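Local structure of putative hydroxymethylglutaryl-CoA synthase (Streptococcus mutans, 3SQZ) at residues Asp83-Leu88 with Leu170-Ala175; Gly395-Lys400 with Lys410-His415. The protein probably acts as a hydroxymethylglutaryl-CoA synthase, an acyltransferase of the thiolase fold that condenses acetyl and acetoacetyl units, and binds coenzyme A. All coordinates share one frame; numbering follows the deposited sequence.

Interaction 1 of 2, residues Asp83-Leu88 with Leu170-Ala175; sequences DDVVTL and LASDIA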
loop_
_atom_site.group_PDB
_atom_site.type_symbol
_atom_site.label_atom_id
_atom_site.label_comp_id
_atom_site.label_asym_id
_atom_site.label_seq_id
_atom_site.Cartn_x
_atom_site.Cartn_y
_atom_site.Cartn_z
ATOM N N ASP A 83 -12.947 -2.201 -11.044
ATOM C CA ASP A 83 -11.675 -1.587 -10.651
ATOM C C ASP A 83 -11.033 -2.543 -9.647
ATOM O O ASP A 83 -11.435 -2.590 -8.483
ATOM C CB ASP A 83 -11.938 -0.217 -10.008
ATOM C CG ASP A 83 -10.826 0.814 -10.265
ATOM O OD1 ASP A 83 -9.738 0.468 -10.782
ATOM O OD2 ASP A 83 -11.050 1.997 -9.923
ATOM N N ASP A 84 -10.052 -3.320 -10.103
ATOM C CA ASP A 84 -9.483 -4.400 -9.301
ATOM C C ASP A 84 -7.986 -4.208 -9.092
ATOM O O ASP A 84 -7.443 -3.129 -9.357
ATOM C CB ASP A 84 -9.786 -5.766 -9.936
ATOM C CG ASP A 84 -9.053 -5.993 -11.240
ATOM O OD1 ASP A 84 -8.276 -5.124 -11.682
ATOM O OD2 ASP A 84 -9.255 -7.088 -11.816
ATOM N N VAL A 85 -7.313 -5.251 -8.610
ATOM C CA VAL A 85 -5.883 -5.157 -8.353
ATOM C C VAL A 85 -5.103 -4.708 -9.592
ATOM O O VAL A 85 -4.164 -3.914 -9.501
ATOM C CB VAL A 85 -5.327 -6.516 -7.815
ATOM C CG1 VAL A 85 -5.548 -7.665 -8.816
ATOM C CG2 VAL A 85 -3.853 -6.396 -7.444
ATOM N N VAL A 86 -5.487 -5.231 -10.748
ATOM C CA VAL A 86 -4.789 -4.941 -11.993
ATOM C C VAL A 86 -4.993 -3.504 -12.441
ATOM O O VAL A 86 -4.035 -2.812 -12.802
ATOM C CB VAL A 86 -5.247 -5.905 -13.108
ATOM C CG1 VAL A 86 -4.777 -5.438 -14.473
ATOM C CG2 VAL A 86 -4.749 -7.308 -12.819
ATOM N N THR A 87 -6.240 -3.049 -12.435
ATOM C CA THR A 87 -6.515 -1.705 -12.925
ATOM C C THR A 87 -5.954 -0.639 -11.994
ATOM O O THR A 87 -5.430 0.371 -12.458
ATOM C CB THR A 87 -8.007 -1.488 -13.181
ATOM O OG1 THR A 87 -8.726 -1.715 -11.972
ATOM C CG2 THR A 87 -8.502 -2.460 -14.236
ATOM N N LEU A 88 -6.053 -0.860 -10.686
ATOM C CA LEU A 88 -5.459 0.080 -9.740
ATOM C C LEU A 88 -3.940 0.107 -9.908
ATOM O O LEU A 88 -3.331 1.183 -9.900
ATOM C CB LEU A 88 -5.852 -0.262 -8.303
ATOM C CG LEU A 88 -7.332 -0.069 -7.964
ATOM C CD1 LEU A 88 -7.627 -0.662 -6.601
ATOM C CD2 LEU A 88 -7.742 1.403 -8.029
ATOM N N LEU A 170 4.707 -2.686 -7.852
ATOM C CA LEU A 170 3.321 -2.310 -7.609
ATOM C C LEU A 170 2.868 -2.978 -6.329
ATOM O O LEU A 170 3.113 -4.166 -6.131
ATOM C CB LEU A 170 2.415 -2.793 -8.743
ATOM C CG LEU A 170 2.630 -2.318 -10.180
ATOM C CD1 LEU A 170 2.916 -0.832 -10.280
ATOM C CD2 LEU A 170 3.677 -3.137 -10.900
ATOM N N ALA A 171 2.200 -2.213 -5.472
ATOM C CA ALA A 171 1.619 -2.732 -4.239
ATOM C C ALA A 171 0.150 -2.361 -4.282
ATOM O O ALA A 171 -0.208 -1.208 -4.003
ATOM C CB ALA A 171 2.288 -2.105 -3.042
ATOM N N SER A 172 -0.691 -3.323 -4.657
ATOM C CA SER A 172 -2.071 -3.046 -5.035
ATOM C C SER A 172 -2.999 -4.025 -4.339
ATOM O O SER A 172 -2.749 -5.225 -4.338
ATOM C CB SER A 172 -2.223 -3.189 -6.543
ATOM O OG SER A 172 -3.543 -2.875 -6.932
ATOM N N ASP A 173 -4.079 -3.515 -3.752
ATOM C CA ASP A 173 -4.955 -4.362 -2.948
ATOM C C ASP A 173 -6.310 -3.710 -2.736
ATOM O O ASP A 173 -6.452 -2.475 -2.772
ATOM C CB ASP A 173 -4.326 -4.654 -1.578
ATOM C CG ASP A 173 -3.450 -5.902 -1.574
ATOM O OD1 ASP A 173 -2.264 -5.796 -1.195
ATOM O OD2 ASP A 173 -3.965 -6.992 -1.905
ATOM N N ILE A 174 -7.294 -4.566 -2.477
ATOM C CA ILE A 174 -8.618 -4.145 -2.057
ATOM C C ILE A 174 -8.918 -4.892 -0.767
ATOM O O ILE A 174 -9.033 -6.124 -0.760
ATOM C CB ILE A 174 -9.668 -4.447 -3.131
ATOM C CG1 ILE A 174 -9.376 -3.600 -4.371
ATOM C CG2 ILE A 174 -11.068 -4.164 -2.605
ATOM C CD1 ILE A 174 -10.163 -4.001 -5.588
ATOM N N ALA A 175 -9.005 -4.139 0.328
ATOM C CA ALA A 175 -9.253 -4.714 1.638
ATOM C C ALA A 175 -10.756 -4.818 1.845
ATOM O O ALA A 175 -11.457 -3.812 1.950
ATOM C CB ALA A 175 -8.598 -3.883 2.718
#
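The flat peptide group after Val85 is met at its oxygen by the hydroxyl of Ser172, which donates in the carbonyl plane onto a lone pair of Val85 O. The bond is 2.8 Å from Ser172 OG to Val85 O, with a C=O...donor angle of 118°. Ser172 holds its OG anti to its own backbone N (chi1 -178°), aiming it at the first helical turn. One branch of Val85, CG2, packs against both oxygens of the same serine, 3.5 Å from Ser172 O, and Leu88 CB, three residues on, approaches the hydroxyl oxygen. The other flat groups of 83-88 set the helix start. Asp84 OD1 accepts from Thr87 N nearly along the C-O axis, while Asp84 N donates back to Thr87 OG1 at 2.8 Å, completing a capping box. Thr87 OG1 in turn donates to the anti lone pair of Asp83 OD1. Asp84 OD2 forms a salt bridge with Arg417 and a hydrogen bond with Tyr419 OH.

At the strand's end, Ile174 sets CD1 against the backbone of the two residues before the helix, 3.5 Å from Asp83 O and 3.8 Å from Asp84 CA. Leu88 and Ile174 cross at about a right angle, with Leu88 CD1 4.1 Å from Ile174 CG1. Asp173 turns away to the other side of the strand, where Ser114, Thr112, Thr313 and the backbone N of Glu113, a predicted catalytic residue, hold its carboxylate. A helix laid on one side of strand 166-175, with the active-site region on the other, is the layered alpha-beta architecture of the thiolase fold.

Interaction 2 of 2, residues Gly395-Lys400 with Lys410-His415; sequences GNASFK and KEILEH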
loop_
_atom_site.group_PDB
_atom_site.type_symbol
_atom_site.label_atom_id
_atom_site.label_comp_id
_atom_site.label_asym_id
_atom_site.label_seq_id
_atom_site.Cartn_x
_atom_site.Cartn_y
_atom_site.Cartn_z
ATOM N N GLY A 395 -18.534 -19.106 -19.315
ATOM C CA GLY A 395 -17.570 -18.277 -18.615
ATOM C C GLY A 395 -17.608 -16.815 -19.017
ATOM O O GLY A 395 -16.617 -16.106 -18.865
ATOM N N ASN A 396 -18.752 -16.354 -19.517
ATOM C CA ASN A 396 -18.917 -14.950 -19.873
ATOM C C ASN A 396 -19.615 -14.175 -18.769
ATOM O O ASN A 396 -20.584 -14.657 -18.182
ATOM C CB ASN A 396 -19.727 -14.816 -21.166
ATOM C CG ASN A 396 -19.043 -15.467 -22.347
ATOM O OD1 ASN A 396 -17.848 -15.274 -22.569
ATOM N ND2 ASN A 396 -19.793 -16.261 -23.106
ATOM N N ALA A 397 -19.124 -12.971 -18.488
ATOM C CA ALA A 397 -19.786 -12.070 -17.552
ATOM C C ALA A 397 -19.709 -10.647 -18.067
ATOM O O ALA A 397 -18.689 -10.228 -18.625
ATOM C CB ALA A 397 -19.145 -12.155 -16.174
ATOM N N SER A 398 -20.798 -9.913 -17.867
ATOM C CA SER A 398 -20.846 -8.496 -18.201
ATOM C C SER A 398 -21.007 -7.664 -16.937
ATOM O O SER A 398 -21.482 -8.162 -15.911
ATOM C CB SER A 398 -22.003 -8.212 -19.156
ATOM O OG SER A 398 -23.236 -8.566 -18.558
ATOM N N PHE A 399 -20.610 -6.396 -17.019
ATOM C CA PHE A 399 -20.666 -5.496 -15.877
ATOM C C PHE A 399 -21.283 -4.169 -16.264
ATOM O O PHE A 399 -21.123 -3.703 -17.388
ATOM C CB PHE A 399 -19.261 -5.234 -15.330
ATOM C CG PHE A 399 -18.488 -6.482 -15.052
ATOM C CD1 PHE A 399 -18.899 -7.349 -14.055
ATOM C CD2 PHE A 399 -17.357 -6.805 -15.792
ATOM C CE1 PHE A 399 -18.199 -8.514 -13.798
ATOM C CE2 PHE A 399 -16.657 -7.972 -15.541
ATOM C CZ PHE A 399 -17.078 -8.829 -14.545
ATOM N N LYS A 400 -21.975 -3.554 -15.313
ATOM C CA LYS A 400 -22.393 -2.174 -15.462
ATOM C C LYS A 400 -21.147 -1.304 -15.556
ATOM O O LYS A 400 -20.070 -1.688 -15.094
ATOM C CB LYS A 400 -23.238 -1.748 -14.261
ATOM N N LYS A 410 -13.437 -4.733 -18.337
ATOM C CA LYS A 410 -14.532 -4.493 -19.275
ATOM C C LYS A 410 -15.587 -5.589 -19.257
ATOM O O LYS A 410 -16.778 -5.320 -19.380
ATOM C CB LYS A 410 -13.992 -4.348 -20.703
ATOM C CG LYS A 410 -12.969 -3.239 -20.869
ATOM C CD LYS A 410 -13.552 -1.885 -20.511
ATOM C CE LYS A 410 -12.568 -0.766 -20.809
ATOM N NZ LYS A 410 -12.285 -0.641 -22.262
ATOM N N GLU A 411 -15.130 -6.826 -19.125
ATOM C CA GLU A 411 -15.990 -8.000 -19.191
ATOM C C GLU A 411 -15.122 -9.204 -18.849
ATOM O O GLU A 411 -13.899 -9.090 -18.760
ATOM C CB GLU A 411 -16.568 -8.172 -20.607
ATOM C CG GLU A 411 -15.501 -8.457 -21.670
ATOM C CD GLU A 411 -16.067 -8.609 -23.071
ATOM O OE1 GLU A 411 -15.555 -7.949 -23.997
ATOM O OE2 GLU A 411 -17.010 -9.401 -23.252
ATOM N N ILE A 412 -15.759 -10.361 -18.686
ATOM C CA ILE A 412 -15.042 -11.624 -18.678
ATOM C C ILE A 412 -15.542 -12.399 -19.894
ATOM O O ILE A 412 -16.747 -12.541 -20.101
ATOM C CB ILE A 412 -15.266 -12.408 -17.377
ATOM C CG1 ILE A 412 -14.740 -11.612 -16.178
ATOM C CG2 ILE A 412 -14.580 -13.769 -17.455
ATOM C CD1 ILE A 412 -14.981 -12.276 -14.836
ATOM N N LEU A 413 -14.605 -12.853 -20.717
ATOM C CA LEU A 413 -14.919 -13.512 -21.977
ATOM C C LEU A 413 -14.347 -14.921 -21.923
ATOM O O LEU A 413 -13.129 -15.102 -21.910
ATOM C CB LEU A 413 -14.299 -12.722 -23.130
ATOM C CG LEU A 413 -14.604 -13.208 -24.545
ATOM C CD1 LEU A 413 -16.109 -13.175 -24.816
ATOM C CD2 LEU A 413 -13.846 -12.376 -25.570
ATOM N N GLU A 414 -15.234 -15.908 -21.853
ATOM C CA GLU A 414 -14.840 -17.315 -21.713
ATOM C C GLU A 414 -13.713 -17.473 -20.699
ATOM O O GLU A 414 -12.652 -18.052 -20.979
ATOM C CB GLU A 414 -14.528 -17.950 -23.072
ATOM C CG GLU A 414 -15.762 -17.940 -23.970
ATOM C CD GLU A 414 -15.650 -18.812 -25.211
ATOM O OE1 GLU A 414 -14.810 -19.737 -25.255
ATOM O OE2 GLU A 414 -16.427 -18.569 -26.154
ATOM N N HIS A 415 -13.970 -16.913 -19.521
ATOM C CA HIS A 415 -13.104 -17.011 -18.347
ATOM C C HIS A 415 -11.885 -16.103 -18.360
ATOM O O HIS A 415 -11.117 -16.103 -17.401
ATOM C CB HIS A 415 -12.703 -18.465 -18.056
ATOM C CG HIS A 415 -13.866 -19.332 -17.689
ATOM N ND1 HIS A 415 -14.360 -20.324 -18.510
ATOM C CD2 HIS A 415 -14.649 -19.329 -16.585
ATOM C CE1 HIS A 415 -15.389 -20.903 -17.915
ATOM N NE2 HIS A 415 -15.582 -20.319 -16.746
HETATM O O HOH W 1 -18.760 -17.165 -25.789
HETATM O O HOH W 2 -19.442 -5.874 -19.648
#
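Backbone hydrogen bonds make Ala397 and Ile412 an antiparallel hydrogen-bonded pair, each donating its N-H to the other's carbonyl: Ala397 N to Ile412 O and Ile412 N to Ala397 O are both 2.9 Å. A contact of Asn396 CA with Ile412 O, through its C-H, runs beside this pair. Further along, His415 N reaches Gly395 O at 2.8 Å, with the donor 35° out of the carbonyl plane; this bond ties Glu414 and His415 back to the loop that leads into strand 397-398.

The Asn396 side chain supplies a fourth bond. Its CG lies beside the backbone N and opposite the carbonyl carbon (chi1 -62°), which brings the amide to the Glu414 backbone. There OD1 takes Glu414 N at 2.8 Å, nearly straight (161° at the hydrogen), and ND2 donates to a water that donates to Glu414 OE2. The amide thus reaches one residue directly at one end and through water at the other, which together should fix its rotation. These bonds form a beta hairpin between strands 397-398 and 407-413, the first two strands of a small antiparallel sheet whose third is 416-421. Where the strands part, a second water stands between them, accepting from Phe399 N and donating to Lys410 O.

Apolar contacts gather on the Ala397 and Ile412 side. Ala397 CB sits 4.1 Å from Ile412 CB. Phe399 turns one edge of its ring to Ile412, with CZ 4.0 Å from Ile412 CG1 and the side chains crossing obliquely; Lys410 O also lies near the ring plane. Other neighbours of the ring are Ile81, Thr82 and Ala389.

At the far end Gly395, with no side chain, lets the His415 ring settle directly against its backbone, with CA over one face in a CH-pi contact.

In the fold
Interaction 1 is core and interaction 2 peripheral: their centres lie about 9 and 28 Å from the centre of the chain. They share no strand or helix and do not touch, the nearest atoms being about 7 Å apart, yet neighbours connect them. The cap residue of interaction 1 is bound by side chains of strand 416-421, the third strand of the hairpin's sheet, while Phe399 of interaction 2 packs on Ile81 and Thr82, just before 83-88. The chemistry follows position. In the buried contact one serine hydroxyl and aliphatic side chains join helix to sheet; in the hairpin, backbone bonds do most of the work, and water bridges enter towards the surface.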